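Local coordinates for protein platelet aggregation factor Sm-hPAF (Streptococcus mitis, PDB 4GWI) that binds fucosylated Lewis-type glycans through its F-type lectin domain, the part present here of a toxin thought to form pores in cholesterol-containing host membranes, at residues N50-N54 / L129-T134; L84-V89 / R101-L107. The protein carries 2 engineered substitutions. All coordinates share one frame; numbering follows the deposited sequence.

Contact 1 lies at the surface, where two loops meet, its centre about 15 Å from that of the chain; contact 2 is partly buried, its centre about 10 Å from that of the chain, and pairs strands 87-92 and 98-104 of a hairpin. Loop 129-134 follows strand 124-129, the sheet neighbour of 87-92, and the two contacts touch there: Lys-130 N approaches Asn-86 O at 2.9 Å, and Leu-129 packs on Phe-87. Contact 1 is mostly polar, with backbone amides held by carbonyls and one carboxylate, and its Phe-51 reaches a bound fucose. Contact 2 has regular strand bonds, with aromatic and aliphatic side chains on the Phe-87/Phe-104 face and polar or charged groups on the Asp-88/His-103 face.

Contact 1 (N50-N54 / L129-T134)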
loop_
_atom_site.group_PDB
_atom_site.type_symbol
_atom_site.label_atom_id
_atom_site.label_comp_id
_atom_site.label_asym_id
_atom_site.label_seq_id
_atom_site.Cartn_x
_atom_site.Cartn_y
_atom_site.Cartn_z
ATOM N N ASN A 50 -2.357 -12.569 -7.799
ATOM C CA ASN A 50 -3.386 -13.486 -8.293
ATOM C C ASN A 50 -4.719 -13.111 -7.646
ATOM O O ASN A 50 -4.817 -12.456 -6.635
ATOM C CB ASN A 50 -3.003 -14.876 -7.842
ATOM C CG ASN A 50 -1.736 -15.408 -8.508
ATOM O OD1 ASN A 50 -1.394 -15.000 -9.614
ATOM N ND2 ASN A 50 -1.161 -16.457 -7.911
ATOM N N PHE A 51 -5.782 -13.653 -8.254
ATOM C CA PHE A 51 -7.082 -13.694 -7.562
ATOM C C PHE A 51 -6.916 -14.741 -6.501
ATOM O O PHE A 51 -6.617 -15.948 -6.801
ATOM C CB PHE A 51 -8.193 -14.177 -8.522
ATOM C CG PHE A 51 -8.701 -13.171 -9.472
ATOM C CD1 PHE A 51 -10.032 -12.597 -9.339
ATOM C CD2 PHE A 51 -7.924 -12.787 -10.553
ATOM C CE1 PHE A 51 -10.459 -11.651 -10.249
ATOM C CE2 PHE A 51 -8.343 -11.795 -11.417
ATOM C CZ PHE A 51 -9.631 -11.229 -11.295
ATOM N N GLU A 52 -6.991 -14.359 -5.231
ATOM C CA GLU A 52 -6.693 -15.282 -4.138
ATOM C C GLU A 52 -7.347 -14.731 -2.900
ATOM O O GLU A 52 -7.859 -13.577 -2.898
ATOM C CB GLU A 52 -5.198 -15.484 -3.942
ATOM C CG GLU A 52 -4.462 -14.152 -3.484
ATOM C CD GLU A 52 -2.980 -14.397 -3.415
ATOM O OE1 GLU A 52 -2.480 -15.514 -3.053
ATOM O OE2 GLU A 52 -2.272 -13.435 -3.761
ATOM N N ASP A 53 -7.359 -15.547 -1.848
ATOM C CA ASP A 53 -7.850 -15.035 -0.566
ATOM C C ASP A 53 -6.799 -14.257 0.200
ATOM O O ASP A 53 -5.632 -14.644 0.255
ATOM C CB ASP A 53 -8.275 -16.228 0.303
ATOM C CG ASP A 53 -9.484 -16.999 -0.326
ATOM O OD1 ASP A 53 -10.126 -16.581 -1.331
ATOM O OD2 ASP A 53 -9.723 -18.109 0.216
ATOM N N ASN A 54 -7.255 -13.124 0.768
ATOM C CA ASN A 54 -6.374 -12.359 1.652
ATOM C C ASN A 54 -5.032 -11.966 0.955
ATOM O O ASN A 54 -3.979 -12.094 1.536
ATOM C CB ASN A 54 -6.035 -13.172 2.941
ATOM C CG ASN A 54 -7.314 -13.523 3.715
ATOM O OD1 ASN A 54 -8.265 -12.745 3.798
ATOM N ND2 ASN A 54 -7.401 -14.764 4.096
ATOM N N LEU A 129 -5.791 -7.342 1.873
ATOM C CA LEU A 129 -7.230 -7.497 1.569
ATOM C C LEU A 129 -7.827 -8.547 2.497
ATOM O O LEU A 129 -7.140 -9.462 2.858
ATOM C CB LEU A 129 -7.494 -7.913 0.130
ATOM C CG LEU A 129 -7.103 -6.911 -0.946
ATOM C CD1 LEU A 129 -7.537 -7.418 -2.334
ATOM C CD2 LEU A 129 -7.599 -5.495 -0.655
ATOM N N LYS A 130 -9.119 -8.327 2.850
ATOM C CA LYS A 130 -9.776 -9.309 3.748
ATOM C C LYS A 130 -10.823 -10.109 2.985
ATOM O O LYS A 130 -11.572 -10.898 3.594
ATOM C CB LYS A 130 -10.397 -8.594 4.941
ATOM C CG LYS A 130 -9.203 -8.140 5.835
ATOM C CD LYS A 130 -9.665 -7.085 6.828
ATOM C CE LYS A 130 -10.936 -7.473 7.563
ATOM N NZ LYS A 130 -10.656 -8.372 8.725
ATOM N N THR A 131 -10.879 -9.966 1.678
ATOM C CA THR A 131 -11.905 -10.580 0.829
ATOM C C THR A 131 -11.375 -11.849 0.113
ATOM O O THR A 131 -10.160 -12.125 -0.017
ATOM C CB THR A 131 -12.343 -9.578 -0.216
ATOM O OG1 THR A 131 -11.088 -9.168 -0.910
ATOM C CG2 THR A 131 -13.108 -8.387 0.425
ATOM N N LYS A 132 -12.306 -12.746 -0.250
ATOM C CA LYS A 132 -11.963 -13.933 -0.955
ATOM C C LYS A 132 -11.848 -13.664 -2.422
ATOM O O LYS A 132 -12.547 -12.801 -2.952
ATOM C CB LYS A 132 -13.109 -14.996 -0.739
ATOM C CG LYS A 132 -13.097 -15.543 0.671
ATOM C CD LYS A 132 -14.415 -16.293 0.931
ATOM C CE LYS A 132 -14.486 -16.775 2.376
ATOM N NZ LYS A 132 -13.135 -17.254 2.807
ATOM N N ASN A 133 -10.912 -14.427 -3.016
ATOM C CA ASN A 133 -10.776 -14.543 -4.458
ATOM C C ASN A 133 -10.764 -13.202 -5.177
ATOM O O ASN A 133 -11.476 -12.929 -6.127
ATOM C CB ASN A 133 -11.967 -15.449 -4.959
ATOM C CG ASN A 133 -11.836 -15.774 -6.416
ATOM O OD1 ASN A 133 -12.788 -15.574 -7.203
ATOM N ND2 ASN A 133 -10.631 -16.182 -6.810
ATOM N N THR A 134 -9.894 -12.285 -4.641
ATOM C CA THR A 134 -9.817 -10.893 -5.144
ATOM C C THR A 134 -8.295 -10.536 -5.267
ATOM O O THR A 134 -7.532 -10.864 -4.407
ATOM C CB THR A 134 -10.457 -9.870 -4.177
ATOM O OG1 THR A 134 -11.862 -10.271 -4.006
ATOM C CG2 THR A 134 -10.475 -8.447 -4.709
HETATM O O HOH W 1 -9.893 -12.314 6.080
#
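Asp-53 turns its carboxylate onto the backbone of loop 129-134, where OD1 accepts the amide of Asn-133 at 2.8 Å from N. The bond is bent (142° at the hydrogen) and uses the anti lone pair, the one away from OD2. With CG anti to its own carbonyl carbon (chi1 -64°), the group also lies alongside the Lys-132 root, OD1 standing 3.4 Å from Lys-132 CB. The Lys-132 chain bends at its last torsion, but NZ remains 4.4 Å from Asp-53 OD2, longer than a salt bridge. Two backbone bonds flank this grip: Thr-134 N gives to Glu-52 O from above the carbonyl plane, and Asn-54 N gives almost straight to Thr-131 O at 3.2 Å. In this F-type lectin domain the contact thus ties the loop before strand 56-61 to the one after strand 124-129, beside the glycan pocket. Phe-51, a pocket residue, touches a bound fucose; across the contact its CD1 edge meets Asn-133 O at 3.5 Å, near the ring plane. Asn-133 extends CG anti to its backbone N (chi1 -173°), which carries ND2 back to 3.6 Å from Phe-51 CB. Glu-52 points its side chain the other way, where OE2 is bound by the hydroxyls of Ser-21 and Ser-22. Thr-134 folds over its own loop, OG1 donating to Lys-132 O. At the far end Asn-54 CA makes a CH...O contact with Leu-129 O, while its OD1 takes a hydrogen bond from a water that also reaches Lys-130 O weakly.

Contact 2 (L84-V89 / R101-L107); sequences LSNFDV and RQHFDSL
Phe-87 and Phe-104 form the tightly packed side of this strand pair. Phe-104 CB sits over one face of the Phe-87 ring, 4.0 Å from its centroid, and Leu-84 CD1 covers the centre of the opposite face. The two rings are inclined by 29° but slid apart, so they barely overlap. Phe-87 CG stands between its backbone N and carbonyl carbon (chi1 62°), swinging the ring back toward Leu-107, whose CD1 meets CZ at 3.7 Å near the ring plane. Val-89 CG2 touches Phe-104 CE2 further along, and Leu-113 of strand 112-117 packs against both phenylalanines. The backbones form an antiparallel hairpin, Phe-87/Phe-104 and Val-89/Gln-102 being hydrogen-bonded pairs; a G1 beta bulge at Asn-86 and Phe-87, both facing Phe-104, ends the regular pairing. The other face, around Asp-88 and His-103, is polar and opens toward solvent at His-103 and Arg-101. Asp-88 spends its oxygens separately: OD1 forms a salt bridge with Arg-101 NH1 at 2.8 Å, while OD2 accepts His-103 ND1 at 3.1 Å. The carboxylate stands steeply to both partners, yet each oxygen lies in the plane of the group that donates to it. Glu-128 and Glu-98 share the arginine's charge, and His-103 NE2 reaches Asp-105 OD1, so the imidazole is tethered through both nitrogens and its rotation probably fixed. Asn-86 N still gives to Asp-105 O; only at Leu-84 and Leu-107 do the backbones draw apart, and there a water accepts from Leu-107 N at 3.0 Å and gives to Leu-84 O.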
loop_
_atom_site.group_PDB
_atom_site.type_symbol
_atom_site.label_atom_id
_atom_site.label_comp_id
_atom_site.label_asym_id
_atom_site.label_seq_id
_atom_site.Cartn_x
_atom_site.Cartn_y
_atom_site.Cartn_z
ATOM N N LEU A 84 -10.107 -2.761 -4.350
ATOM C CA LEU A 84 -9.447 -2.219 -3.154
ATOM C C LEU A 84 -10.563 -1.759 -2.162
ATOM O O LEU A 84 -10.966 -0.573 -2.102
ATOM C CB LEU A 84 -8.472 -1.066 -3.490
ATOM C CG LEU A 84 -7.718 -0.519 -2.262
ATOM C CD1 LEU A 84 -6.791 -1.621 -1.686
ATOM C CD2 LEU A 84 -6.820 0.605 -2.771
ATOM N N SER A 85 -11.053 -2.755 -1.467
ATOM C CA SER A 85 -12.158 -2.564 -0.493
ATOM C C SER A 85 -11.981 -3.645 0.540
ATOM O O SER A 85 -11.382 -4.703 0.307
ATOM C CB SER A 85 -13.533 -2.588 -1.235
ATOM O OG SER A 85 -13.681 -3.884 -1.692
ATOM N N ASN A 86 -12.520 -3.376 1.752
ATOM C CA ASN A 86 -12.432 -4.260 2.888
ATOM C C ASN A 86 -11.005 -4.745 3.123
ATOM O O ASN A 86 -10.665 -5.907 2.936
ATOM C CB ASN A 86 -13.379 -5.446 2.672
ATOM C CG ASN A 86 -13.550 -6.301 3.938
ATOM O OD1 ASN A 86 -13.157 -5.966 5.023
ATOM N ND2 ASN A 86 -14.092 -7.502 3.744
ATOM N N PHE A 87 -10.197 -3.789 3.535
ATOM C CA PHE A 87 -8.784 -4.066 3.679
ATOM C C PHE A 87 -8.216 -3.376 4.895
ATOM O O PHE A 87 -8.782 -2.401 5.417
ATOM C CB PHE A 87 -7.968 -3.608 2.419
ATOM C CG PHE A 87 -8.019 -2.128 2.144
ATOM C CD1 PHE A 87 -9.060 -1.549 1.438
ATOM C CD2 PHE A 87 -7.014 -1.281 2.660
ATOM C CE1 PHE A 87 -9.142 -0.183 1.198
ATOM C CE2 PHE A 87 -7.094 0.049 2.421
ATOM C CZ PHE A 87 -8.070 0.625 1.668
ATOM N N ASP A 88 -7.060 -3.859 5.325
ATOM C CA ASP A 88 -6.331 -3.209 6.434
ATOM C C ASP A 88 -5.031 -2.612 5.912
ATOM O O ASP A 88 -4.418 -3.110 4.931
ATOM C CB ASP A 88 -5.888 -4.219 7.512
ATOM C CG ASP A 88 -7.061 -4.819 8.358
ATOM O OD1 ASP A 88 -6.848 -5.938 8.913
ATOM O OD2 ASP A 88 -8.115 -4.245 8.395
ATOM N N VAL A 89 -4.603 -1.541 6.532
ATOM C CA VAL A 89 -3.191 -0.994 6.379
ATOM C C VAL A 89 -2.520 -1.272 7.703
ATOM O O VAL A 89 -3.039 -0.869 8.788
ATOM C CB VAL A 89 -3.223 0.493 6.044
ATOM C CG1 VAL A 89 -1.793 1.064 5.857
ATOM C CG2 VAL A 89 -4.036 0.721 4.740
ATOM N N ARG A 101 -2.755 -0.874 13.049
ATOM C CA ARG A 101 -3.625 -1.475 12.029
ATOM C C ARG A 101 -4.849 -0.611 11.918
ATOM O O ARG A 101 -5.443 -0.243 12.933
ATOM C CB ARG A 101 -3.998 -2.940 12.426
ATOM C CG ARG A 101 -4.961 -3.587 11.457
ATOM C CD ARG A 101 -5.330 -5.038 11.894
ATOM N NE ARG A 101 -4.170 -5.864 11.994
ATOM C CZ ARG A 101 -3.706 -6.696 11.037
ATOM N NH1 ARG A 101 -4.342 -6.807 9.872
ATOM N NH2 ARG A 101 -2.572 -7.403 11.276
ATOM N N GLN A 102 -5.235 -0.229 10.678
ATOM C CA GLN A 102 -6.503 0.481 10.434
ATOM C C GLN A 102 -7.231 -0.234 9.344
ATOM O O GLN A 102 -6.627 -0.678 8.356
ATOM C CB GLN A 102 -6.241 1.892 9.980
ATOM C CG GLN A 102 -5.763 2.740 11.157
ATOM C CD GLN A 102 -5.454 4.187 10.800
ATOM O OE1 GLN A 102 -6.244 4.836 10.100
ATOM N NE2 GLN A 102 -4.324 4.732 11.357
ATOM N N HIS A 103 -8.526 -0.380 9.508
ATOM C CA HIS A 103 -9.383 -1.028 8.547
ATOM C C HIS A 103 -10.194 -0.022 7.746
ATOM O O HIS A 103 -10.653 1.011 8.277
ATOM C CB HIS A 103 -10.351 -1.927 9.320
ATOM C CG HIS A 103 -11.384 -2.570 8.408
ATOM N ND1 HIS A 103 -11.070 -3.603 7.594
ATOM C CD2 HIS A 103 -12.709 -2.218 8.140
ATOM C CE1 HIS A 103 -12.194 -3.940 6.860
ATOM N NE2 HIS A 103 -13.169 -3.070 7.170
ATOM N N PHE A 104 -10.397 -0.321 6.458
ATOM C CA PHE A 104 -11.185 0.527 5.543
ATOM C C PHE A 104 -12.161 -0.245 4.739
ATOM O O PHE A 104 -11.849 -1.277 4.184
ATOM C CB PHE A 104 -10.275 1.304 4.547
ATOM C CG PHE A 104 -9.306 2.185 5.270
ATOM C CD1 PHE A 104 -9.706 3.472 5.642
ATOM C CD2 PHE A 104 -8.065 1.657 5.734
ATOM C CE1 PHE A 104 -8.881 4.296 6.458
ATOM C CE2 PHE A 104 -7.276 2.493 6.515
ATOM C CZ PHE A 104 -7.652 3.770 6.855
ATOM N N ASP A 105 -13.397 0.245 4.667
ATOM C CA ASP A 105 -14.368 -0.462 3.852
ATOM C C ASP A 105 -14.179 -0.141 2.385
ATOM O O ASP A 105 -14.288 -1.041 1.584
ATOM C CB ASP A 105 -15.785 0.035 4.218
ATOM C CG ASP A 105 -16.233 -0.416 5.592
ATOM O OD1 ASP A 105 -15.789 -1.491 6.087
ATOM O OD2 ASP A 105 -17.090 0.317 6.151
ATOM N N SER A 106 -13.903 1.103 2.025
ATOM C CA SER A 106 -13.905 1.547 0.637
ATOM C C SER A 106 -13.010 2.742 0.530
ATOM O O SER A 106 -12.661 3.317 1.539
ATOM C CB SER A 106 -15.315 2.094 0.289
ATOM O OG SER A 106 -15.571 1.917 -1.053
ATOM N N LEU A 107 -12.665 3.122 -0.709
ATOM C CA LEU A 107 -12.104 4.429 -0.960
ATOM C C LEU A 107 -13.239 5.405 -1.425
ATOM O O LEU A 107 -12.958 6.604 -1.686
ATOM C CB LEU A 107 -11.086 4.330 -2.095
ATOM C CG LEU A 107 -9.650 4.260 -1.602
ATOM C CD1 LEU A 107 -9.474 2.973 -0.810
ATOM C CD2 LEU A 107 -8.644 4.335 -2.758
HETATM O O HOH W 2 -12.751 1.164 -2.924
#